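Local coordinates for protein maltose operon transcriptional repressor (Staphylococcus aureus subsp. aureus Mu50, PDB 3HCW) that probably represses transcription of the maltose operon, with a periplasmic-binding-protein-like C-terminal region of the kind that senses a small-molecule effector in LacI-type regulators, at residues V131-K140 with L162-S170; Q194-L205 with V222-T233. One frame throughout, in Å; residues are numbered along the deposited sequence. Where two conformers were deposited one is given.

Interaction 1 (V131-K140 with L162-S170); sequences VDELIFITEK and LDYQIIETS
Six backbone hydrogen bonds tie Leu134, Phe136 and Thr138 to Asp163, Gln165, Ile167 and Thr169, and the strand axes, 14° apart, show a parallel pair. The central bonds are the straightest: Phe136 N donates to Gln165 O, and Ile167 N to Phe136 O at 2.9 Å, both with 171° at the hydrogen. Beside Leu162 a water bridges the two backbones, donating to Asp132 O at 2.6 Å and accepting from Asp163 N. At this start of the pair CD2 of Leu162 touches both CG2 of Val131 and CD1 of Leu134.

On one face, CG1 of Ile135 lies alongside CG of Gln165 (3.8 Å), the two chains pointing the same way, while CG2 of Ile135 meets CD1 of Ile167. CG2 of Ile137 presses on CG2 of Thr169 at 3.6 Å; Thr169 has its hydroxyl anti to the backbone N (chi1 -180°), which leaves this methyl for the neighbouring strand and OG1 to donate to Ser170 O. On the other face CD1 of Ile166 reaches CB of Phe136 at 3.8 Å.

Helix 144-159 covers the Phe136 face through Phe153 and Ile150, and helix 173-187 packs on Thr169. These strands and helix 144-159 form a right-handed beta-alpha-beta crossover of the periplasmic-binding-protein-like fold. At the C-terminal end, Lys140 NZ stays 4.3 Å from Glu168 OE1, beyond a salt bridge, and donates to a water instead. Cohesion therefore rests on main-chain bonds and aliphatic packing, with charge contributing probably little.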
loop_
_atom_site.group_PDB
_atom_site.type_symbol
_atom_site.label_atom_id
_atom_site.label_comp_id
_atom_site.label_asym_id
_atom_site.label_seq_id
_atom_site.Cartn_x
_atom_site.Cartn_y
_atom_site.Cartn_z
ATOM N N VAL A 131 30.608 2.365 9.301
ATOM C CA VAL A 131 30.046 1.274 10.101
ATOM C C VAL A 131 31.090 0.232 10.439
ATOM O O VAL A 131 32.069 0.059 9.716
ATOM C CB VAL A 131 28.859 0.543 9.405
ATOM C CG1 VAL A 131 27.583 1.308 9.576
ATOM C CG2 VAL A 131 29.151 0.278 7.945
ATOM N N ASP A 132 30.860 -0.475 11.536
ATOM C CA ASP A 132 31.740 -1.553 11.937
ATOM C C ASP A 132 31.148 -2.899 11.553
ATOM O O ASP A 132 31.851 -3.755 11.021
ATOM C CB ASP A 132 32.022 -1.482 13.442
ATOM C CG ASP A 132 32.722 -0.187 13.844
ATOM O OD1 ASP A 132 32.131 0.592 14.622
ATOM O OD2 ASP A 132 33.855 0.061 13.369
ATOM N N GLU A 133 29.850 -3.063 11.798
ATOM C CA GLU A 133 29.170 -4.335 11.613
ATOM C C GLU A 133 27.869 -4.168 10.814
ATOM O O GLU A 133 27.165 -3.179 10.970
ATOM C CB GLU A 133 28.908 -4.972 12.981
ATOM C CG GLU A 133 28.860 -6.502 12.991
ATOM C CD GLU A 133 27.452 -7.066 13.161
ATOM O OE1 GLU A 133 26.753 -6.666 14.122
ATOM O OE2 GLU A 133 27.053 -7.927 12.346
ATOM N N LEU A 134 27.570 -5.139 9.952
ATOM C CA LEU A 134 26.381 -5.103 9.095
ATOM C C LEU A 134 25.462 -6.307 9.313
ATOM O O LEU A 134 25.928 -7.422 9.559
ATOM C CB LEU A 134 26.790 -5.034 7.622
ATOM C CG LEU A 134 27.651 -3.859 7.149
ATOM C CD1 LEU A 134 28.377 -4.183 5.857
ATOM C CD2 LEU A 134 26.806 -2.613 6.987
ATOM N N ILE A 135 24.154 -6.065 9.222
ATOM C CA ILE A 135 23.130 -7.111 9.332
ATOM C C ILE A 135 22.203 -7.042 8.116
ATOM O O ILE A 135 21.669 -5.974 7.803
ATOM C CB ILE A 135 22.295 -6.963 10.640
ATOM C CG1 ILE A 135 23.194 -6.972 11.878
ATOM C CG2 ILE A 135 21.244 -8.075 10.750
ATOM C CD1 ILE A 135 22.724 -6.041 13.002
ATOM N N PHE A 136 22.049 -8.166 7.414
ATOM C CA PHE A 136 21.050 -8.286 6.355
ATOM C C PHE A 136 19.901 -9.166 6.824
ATOM O O PHE A 136 20.113 -10.286 7.284
ATOM C CB PHE A 136 21.634 -8.869 5.060
ATOM C CG PHE A 136 20.764 -8.644 3.838
ATOM C CD1 PHE A 136 20.989 -7.538 3.004
ATOM C CD2 PHE A 136 19.730 -9.535 3.514
ATOM C CE1 PHE A 136 20.196 -7.314 1.871
ATOM C CE2 PHE A 136 18.926 -9.324 2.387
ATOM C CZ PHE A 136 19.161 -8.210 1.562
ATOM N N ILE A 137 18.684 -8.651 6.690
ATOM C CA ILE A 137 17.497 -9.386 7.094
ATOM C C ILE A 137 16.676 -9.783 5.866
ATOM O O ILE A 137 16.327 -8.942 5.041
ATOM C CB ILE A 137 16.655 -8.590 8.128
ATOM C CG1 ILE A 137 17.528 -8.171 9.316
ATOM C CG2 ILE A 137 15.464 -9.413 8.602
ATOM C CD1 ILE A 137 16.772 -7.520 10.461
ATOM N N THR A 138 16.393 -11.073 5.741
ATOM C CA THR A 138 15.660 -11.585 4.586
ATOM C C THR A 138 14.433 -12.433 4.968
ATOM O O THR A 138 14.243 -12.790 6.138
ATOM C CB THR A 138 16.603 -12.333 3.590
ATOM O OG1 THR A 138 15.923 -12.533 2.345
ATOM C CG2 THR A 138 17.084 -13.677 4.151
ATOM N N GLU A 139 13.599 -12.711 3.968
ATOM C CA GLU A 139 12.402 -13.540 4.108
ATOM C C GLU A 139 12.643 -14.932 3.559
ATOM O O GLU A 139 13.456 -15.118 2.663
ATOM C CB GLU A 139 11.243 -12.931 3.320
ATOM C CG GLU A 139 10.323 -12.020 4.111
ATOM C CD GLU A 139 9.313 -11.304 3.220
ATOM O OE1 GLU A 139 9.719 -10.720 2.185
ATOM O OE2 GLU A 139 8.109 -11.323 3.563
ATOM N N LYS A 140 11.891 -15.898 4.073
ATOM C CA LYS A 140 11.974 -17.283 3.626
ATOM C C LYS A 140 11.495 -17.477 2.182
ATOM O O LYS A 140 10.816 -16.617 1.606
ATOM C CB LYS A 140 11.198 -18.197 4.580
ATOM C CG LYS A 140 11.101 -17.657 6.002
ATOM C CD LYS A 140 11.459 -18.719 7.021
ATOM C CE LYS A 140 11.522 -18.121 8.412
ATOM N NZ LYS A 140 12.600 -18.730 9.240
ATOM N N LEU A 162 34.506 -6.188 6.560
ATOM C CA LEU A 162 33.601 -5.893 7.670
ATOM C C LEU A 162 32.912 -7.150 8.181
ATOM O O LEU A 162 32.704 -8.108 7.427
ATOM C CB LEU A 162 32.555 -4.854 7.250
ATOM C CG LEU A 162 32.716 -3.408 7.744
ATOM C CD1 LEU A 162 34.083 -2.810 7.437
ATOM C CD2 LEU A 162 31.634 -2.538 7.164
ATOM N N ASP A 163 32.578 -7.142 9.470
ATOM C CA ASP A 163 31.819 -8.225 10.067
ATOM C C ASP A 163 30.364 -8.065 9.689
ATOM O O ASP A 163 29.829 -6.953 9.688
ATOM C CB ASP A 163 31.969 -8.234 11.586
ATOM C CG ASP A 163 33.373 -8.615 12.030
ATOM O OD1 ASP A 163 33.844 -8.056 13.044
ATOM O OD2 ASP A 163 34.008 -9.465 11.367
ATOM N N TYR A 164 29.736 -9.182 9.344
ATOM C CA TYR A 164 28.336 -9.181 8.963
ATOM C C TYR A 164 27.644 -10.482 9.334
ATOM O O TYR A 164 28.300 -11.512 9.496
ATOM C CB TYR A 164 28.172 -8.899 7.465
ATOM C CG TYR A 164 28.666 -9.992 6.532
ATOM C CD1 TYR A 164 27.825 -11.045 6.140
ATOM C CD2 TYR A 164 29.961 -9.964 6.021
ATOM C CE1 TYR A 164 28.271 -12.042 5.283
ATOM C CE2 TYR A 164 30.417 -10.958 5.149
ATOM C CZ TYR A 164 29.565 -11.990 4.784
ATOM O OH TYR A 164 30.004 -12.974 3.919
ATOM N N GLN A 165 26.316 -10.415 9.432
ATOM C CA GLN A 165 25.476 -11.587 9.607
ATOM C C GLN A 165 24.216 -11.525 8.723
ATOM O O GLN A 165 23.780 -10.444 8.327
ATOM C CB GLN A 165 25.109 -11.742 11.080
ATOM C CG GLN A 165 24.240 -10.634 11.631
ATOM C CD GLN A 165 23.799 -10.882 13.047
ATOM O OE1 GLN A 165 24.187 -10.153 13.962
ATOM N NE2 GLN A 165 22.981 -11.910 13.246
ATOM N N ILE A 166 23.660 -12.693 8.402
ATOM C CA ILE A 166 22.401 -12.815 7.651
ATOM C C ILE A 166 21.371 -13.409 8.607
ATOM O O ILE A 166 21.648 -14.393 9.307
ATOM C CB ILE A 166 22.532 -13.753 6.387
ATOM C CG1 ILE A 166 23.751 -13.407 5.503
ATOM C CG2 ILE A 166 21.243 -13.774 5.556
ATOM C CD1 ILE A 166 23.728 -12.015 4.855
ATOM N N ILE A 167 20.196 -12.794 8.663
ATOM C CA ILE A 167 19.082 -13.315 9.443
ATOM C C ILE A 167 17.931 -13.584 8.485
ATOM O O ILE A 167 17.512 -12.692 7.744
ATOM C CB ILE A 167 18.609 -12.324 10.538
ATOM C CG1 ILE A 167 19.712 -12.083 11.574
ATOM C CG2 ILE A 167 17.299 -12.810 11.202
ATOM C CD1 ILE A 167 19.419 -10.938 12.531
ATOM N N GLU A 168 17.445 -14.822 8.490
ATOM C CA GLU A 168 16.255 -15.184 7.745
ATOM C C GLU A 168 15.092 -15.295 8.722
ATOM O O GLU A 168 15.178 -15.979 9.742
ATOM C CB GLU A 168 16.466 -16.500 7.016
ATOM C CG GLU A 168 15.505 -16.728 5.874
ATOM C CD GLU A 168 15.636 -18.122 5.301
ATOM O OE1 GLU A 168 15.391 -19.097 6.046
ATOM O OE2 GLU A 168 15.978 -18.241 4.106
ATOM N N THR A 169 14.002 -14.610 8.415
ATOM C CA THR A 169 12.899 -14.522 9.351
ATOM C C THR A 169 11.570 -14.520 8.631
ATOM O O THR A 169 11.503 -14.177 7.447
ATOM C CB THR A 169 13.030 -13.261 10.250
ATOM O OG1 THR A 169 11.932 -13.197 11.172
ATOM C CG2 THR A 169 13.066 -11.995 9.407
ATOM N N SER A 170 10.518 -14.933 9.337
ATOM C CA SER A 170 9.155 -14.692 8.874
ATOM C C SER A 170 8.746 -13.291 9.336
ATOM O O SER A 170 9.357 -12.735 10.249
ATOM C CB SER A 170 8.209 -15.723 9.474
ATOM O OG SER A 170 8.237 -15.641 10.891
HETATM O O HOH W 1 33.918 -5.311 11.224
HETATM O O HOH W 2 12.353 -17.038 11.405
#

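Interaction 2 (Q194-L205 with V222-T233)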
loop_
_atom_site.group_PDB
_atom_site.type_symbol
_atom_site.label_atom_id
_atom_site.label_comp_id
_atom_site.label_asym_id
_atom_site.label_seq_id
_atom_site.Cartn_x
_atom_site.Cartn_y
_atom_site.Cartn_z
ATOM N N GLN A 194 26.519 0.192 13.803
ATOM C CA GLN A 194 25.797 -0.841 13.044
ATOM C C GLN A 194 24.775 -0.329 12.036
ATOM O O GLN A 194 24.264 0.781 12.152
ATOM C CB GLN A 194 25.144 -1.849 13.984
ATOM C CG GLN A 194 26.073 -2.967 14.407
ATOM C CD GLN A 194 25.785 -3.468 15.800
ATOM O OE1 GLN A 194 25.587 -2.682 16.729
ATOM N NE2 GLN A 194 25.776 -4.788 15.961
ATOM N N ALA A 195 24.503 -1.165 11.042
ATOM C CA ALA A 195 23.473 -0.918 10.046
ATOM C C ALA A 195 22.653 -2.182 9.823
ATOM O O ALA A 195 23.203 -3.299 9.765
ATOM C CB ALA A 195 24.085 -0.438 8.725
ATOM N N ILE A 196 21.341 -1.999 9.721
ATOM C CA ILE A 196 20.430 -3.088 9.393
ATOM C C ILE A 196 19.859 -2.861 8.005
ATOM O O ILE A 196 19.252 -1.812 7.733
ATOM C CB ILE A 196 19.276 -3.214 10.418
ATOM C CG1 ILE A 196 19.819 -3.593 11.795
ATOM C CG2 ILE A 196 18.230 -4.234 9.931
ATOM C CD1 ILE A 196 18.852 -3.324 12.942
ATOM N N ILE A 197 20.067 -3.838 7.124
ATOM C CA ILE A 197 19.476 -3.802 5.793
ATOM C C ILE A 197 18.438 -4.913 5.632
ATOM O O ILE A 197 18.711 -6.076 5.942
ATOM C CB ILE A 197 20.554 -3.855 4.673
ATOM C CG1 ILE A 197 21.361 -2.551 4.657
ATOM C CG2 ILE A 197 19.907 -4.065 3.294
ATOM C CD1 ILE A 197 22.732 -2.641 3.956
ATOM N N SER A 198 17.237 -4.537 5.181
ATOM C CA SER A 198 16.176 -5.502 4.904
ATOM C C SER A 198 15.992 -5.686 3.415
ATOM O O SER A 198 16.114 -4.737 2.638
ATOM C CB SER A 198 14.836 -5.057 5.503
ATOM O OG SER A 198 14.943 -4.801 6.892
ATOM N N LEU A 199 15.660 -6.920 3.058
ATOM C CA LEU A 199 15.304 -7.351 1.710
ATOM C C LEU A 199 14.296 -6.465 0.951
ATOM O O LEU A 199 14.447 -6.242 -0.246
ATOM C CB LEU A 199 14.742 -8.779 1.797
ATOM C CG LEU A 199 14.357 -9.435 0.468
ATOM C CD1 LEU A 199 15.610 -9.687 -0.349
ATOM C CD2 LEU A 199 13.587 -10.726 0.691
ATOM N N ASP A 200 13.278 -5.978 1.656
ATOM C CA ASP A 200 12.118 -5.348 1.045
ATOM C C ASP A 200 11.440 -4.471 2.086
ATOM O O ASP A 200 11.475 -4.778 3.270
ATOM C CB ASP A 200 11.138 -6.436 0.558
ATOM C CG ASP A 200 9.808 -5.867 0.095
ATOM O OD1 ASP A 200 9.807 -5.137 -0.917
ATOM O OD2 ASP A 200 8.771 -6.138 0.746
ATOM N N ALA A 201 10.815 -3.390 1.627
ATOM C CA ALA A 201 10.197 -2.378 2.483
ATOM C C ALA A 201 9.084 -2.885 3.413
ATOM O O ALA A 201 8.962 -2.409 4.530
ATOM C CB ALA A 201 9.669 -1.244 1.612
ATOM N N MET A 202 8.280 -3.845 2.953
ATOM C CA MET A 202 7.176 -4.387 3.760
ATOM C C MET A 202 7.703 -5.140 4.981
ATOM O O MET A 202 7.226 -4.927 6.098
ATOM C CB MET A 202 6.257 -5.272 2.898
ATOM C CG MET A 202 4.816 -5.398 3.417
ATOM S SD MET A 202 3.973 -3.840 3.845
ATOM C CE MET A 202 4.047 -2.965 2.288
ATOM N N LEU A 203 8.723 -5.972 4.774
ATOM C CA LEU A 203 9.445 -6.593 5.889
ATOM C C LEU A 203 10.163 -5.540 6.768
ATOM O O LEU A 203 10.107 -5.605 7.988
ATOM C CB LEU A 203 10.443 -7.634 5.362
ATOM C CG LEU A 203 11.380 -8.326 6.358
ATOM C CD1 LEU A 203 10.555 -9.124 7.352
ATOM C CD2 LEU A 203 12.392 -9.218 5.621
ATOM N N HIS A 204 10.816 -4.570 6.135
ATOM C CA HIS A 204 11.507 -3.482 6.848
ATOM C C HIS A 204 10.618 -2.713 7.819
ATOM O O HIS A 204 11.073 -2.334 8.891
ATOM C CB HIS A 204 12.107 -2.501 5.845
ATOM C CG HIS A 204 13.148 -1.591 6.418
ATOM N ND1 HIS A 204 14.384 -2.036 6.828
ATOM C CD2 HIS A 204 13.160 -0.244 6.585
ATOM C CE1 HIS A 204 15.106 -1.013 7.245
ATOM N NE2 HIS A 204 14.382 0.086 7.115
ATOM N N LEU A 205 9.358 -2.490 7.447
ATOM C CA LEU A 205 8.432 -1.764 8.313
ATOM C C LEU A 205 8.122 -2.522 9.608
ATOM O O LEU A 205 7.928 -1.903 10.648
ATOM C CB LEU A 205 7.144 -1.421 7.586
ATOM C CG LEU A 205 7.164 -0.381 6.453
ATOM C CD1 LEU A 205 5.787 -0.335 5.810
ATOM C CD2 LEU A 205 7.572 1.009 6.921
ATOM N N VAL A 222 21.440 2.530 15.547
ATOM C CA VAL A 222 21.706 1.808 14.303
ATOM C C VAL A 222 21.165 2.564 13.103
ATOM O O VAL A 222 20.166 3.270 13.194
ATOM C CB VAL A 222 21.104 0.357 14.271
ATOM C CG1 VAL A 222 21.823 -0.553 15.223
ATOM C CG2 VAL A 222 19.590 0.360 14.525
ATOM N N MET A 223 21.846 2.415 11.972
ATOM C CA MET A 223 21.382 2.961 10.706
ATOM C C MET A 223 20.556 1.884 9.982
ATOM O O MET A 223 20.803 0.675 10.123
ATOM C CB MET A 223 22.567 3.414 9.833
ATOM C CG MET A 223 23.346 4.689 10.316
ATOM S SD MET A 223 24.683 5.227 9.177
ATOM C CE MET A 223 25.239 3.681 8.508
ATOM N N THR A 224 19.554 2.309 9.225
ATOM C CA THR A 224 18.693 1.346 8.536
ATOM C C THR A 224 18.480 1.749 7.098
ATOM O O THR A 224 18.550 2.938 6.758
ATOM C CB THR A 224 17.312 1.123 9.246
ATOM O OG1 THR A 224 16.576 2.345 9.287
ATOM C CG2 THR A 224 17.494 0.603 10.677
ATOM N N ALA A 225 18.250 0.741 6.261
ATOM C CA ALA A 225 17.989 0.915 4.847
ATOM C C ALA A 225 17.309 -0.338 4.287
ATOM O O ALA A 225 17.362 -1.407 4.901
ATOM C CB ALA A 225 19.292 1.202 4.100
ATOM N N THR A 226 16.680 -0.202 3.122
ATOM C CA THR A 226 15.960 -1.304 2.494
ATOM C C THR A 226 15.838 -1.156 0.975
ATOM O O THR A 226 16.484 -0.295 0.385
ATOM C CB THR A 226 14.558 -1.494 3.132
ATOM O OG1 THR A 226 13.926 -2.660 2.580
ATOM C CG2 THR A 226 13.688 -0.266 2.933
ATOM N N PHE A 227 15.012 -2.006 0.356
ATOM C CA PHE A 227 14.758 -1.968 -1.083
ATOM C C PHE A 227 13.296 -1.678 -1.379
ATOM O O PHE A 227 12.435 -1.921 -0.533
ATOM C CB PHE A 227 15.142 -3.294 -1.744
ATOM C CG PHE A 227 16.588 -3.652 -1.598
ATOM C CD1 PHE A 227 17.487 -3.413 -2.639
ATOM C CD2 PHE A 227 17.050 -4.251 -0.427
ATOM C CE1 PHE A 227 18.822 -3.767 -2.493
ATOM C CE2 PHE A 227 18.367 -4.612 -0.282
ATOM C CZ PHE A 227 19.250 -4.372 -1.304
ATOM N N ASN A 228 13.038 -1.308 -2.593
ATOM C CA ASN A 228 11.843 -0.641 -2.916
ATOM C C ASN A 228 11.143 0.529 -2.481
ATOM O O ASN A 228 10.119 0.468 -1.889
ATOM C CB ASN A 228 10.967 -1.419 -3.860
ATOM C CG ASN A 228 10.024 -2.261 -3.152
ATOM O OD1 ASN A 228 8.809 -2.134 -3.298
ATOM N ND2 ASN A 228 10.561 -3.149 -2.363
ATOM N N ASP A 229 11.733 1.631 -2.842
ATOM C CA ASP A 229 11.246 2.937 -2.410
ATOM C C ASP A 229 9.816 3.172 -2.858
ATOM O O ASP A 229 9.474 2.936 -4.010
ATOM C CB ASP A 229 12.123 4.055 -2.974
ATOM C CG ASP A 229 11.800 5.410 -2.370
ATOM O OD1 ASP A 229 11.541 5.467 -1.151
ATOM O OD2 ASP A 229 11.800 6.421 -3.106
ATOM N N SER A 230 8.989 3.604 -1.916
ATOM C CA SER A 230 7.662 4.108 -2.200
ATOM C C SER A 230 7.388 5.205 -1.183
ATOM O O SER A 230 8.277 5.600 -0.420
ATOM C CB SER A 230 6.625 2.991 -2.052
ATOM O OG SER A 230 6.488 2.614 -0.689
ATOM N N TYR A 231 6.140 5.655 -1.157
ATOM C CA TYR A 231 5.662 6.620 -0.187
ATOM C C TYR A 231 5.830 6.116 1.244
ATOM O O TYR A 231 6.022 6.912 2.158
ATOM C CB TYR A 231 4.195 6.985 -0.482
ATOM C CG TYR A 231 3.675 8.163 0.313
ATOM C CD1 TYR A 231 4.254 9.435 0.190
ATOM C CD2 TYR A 231 2.603 8.012 1.185
ATOM C CE1 TYR A 231 3.776 10.523 0.928
ATOM C CE2 TYR A 231 2.112 9.090 1.924
ATOM C CZ TYR A 231 2.699 10.337 1.797
ATOM O OH TYR A 231 2.203 11.385 2.543
ATOM N N LEU A 232 5.815 4.794 1.419
ATOM C CA LEU A 232 5.860 4.170 2.748
ATOM C C LEU A 232 7.212 4.226 3.442
ATOM O O LEU A 232 7.268 4.341 4.660
ATOM C CB LEU A 232 5.359 2.725 2.682
ATOM C CG LEU A 232 3.882 2.563 2.306
ATOM C CD1 LEU A 232 3.533 1.095 2.146
ATOM C CD2 LEU A 232 2.965 3.238 3.333
ATOM N N THR A 233 8.296 4.128 2.676
ATOM C CA THR A 233 9.633 4.296 3.231
ATOM C C THR A 233 9.939 5.779 3.442
ATOM O O THR A 233 10.637 6.135 4.382
ATOM C CB THR A 233 10.712 3.670 2.342
ATOM O OG1 THR A 233 10.450 3.986 0.972
ATOM C CG2 THR A 233 10.738 2.161 2.505
#
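Thr226 OG1 donates to Ser198 O at 3.0 Å from well above the carbonyl plane; its hydroxyl lies anti to the backbone N (chi1 -175°), turned toward the strand 194-198. Asp200 caps helix 201-213, its OD2 accepting from Met202 N, which stands above the carboxylate plane. A glycerol, probably from the crystallisation liquor, hydrogen-bonds to OD1. Asn228 ND2 also approaches Asp200 OD1, at 2.6 Å, but this bond is doubtful, being short and seen in one of two deposited conformers.

Four backbone bonds join the parallel strands, among them Met223 N to Gln194 O, 173° at the hydrogen, and Ile196 N to Met223 O at 2.8 Å. Together with helix 201-213 they make a beta-alpha-beta unit of the periplasmic-binding-protein-like fold, with Ser198, Asp200 and Thr226 at or just beyond the C-terminal ends of the strands.

His204 comes back from that helix over the strand: Thr226 CB sits over one ring face in a CH-pi contact, 3.8 Å from the centroid, while Ser198 OG shares a 2.8 Å hydrogen bond with ND1 at the ring edge. NE2 is bonded to Gln240, fixing the ring from its other nitrogen. Phe227 turns its ring edge to Ser198 O, and CE2 touches CG2 of Ile197 at 3.9 Å. Farther out, Ala201 CB meets Thr233 CG2 at 3.7 Å, and Met202 CE packs on CD1 of Leu232, whose side chain also meets Leu232 of the second subunit.

Interactions 1 and 2 follow one another along the chain and belong to one sheet, in which strands 133-139 and 194-198 are neighbours; their centres are 12 Å apart. At the seam Ile137 N probably donates to Ile197 O (2.7 Å). Ile197 N probably donates to Ile135 O (2.8 Å). Val131 CG1 packs on Met223 CE at 3.5 Å. The order 222-227, 194-198, 133-139, 163-169 puts interaction 1 at the outer end of the sheet within the chain and interaction 2 further in. A glycerol, probably from the crystallisation liquor, lies about 3 Å from the Asp200 side chain, and a glycerol lies about 5 Å from that of Glu139; such molecules can mark pockets.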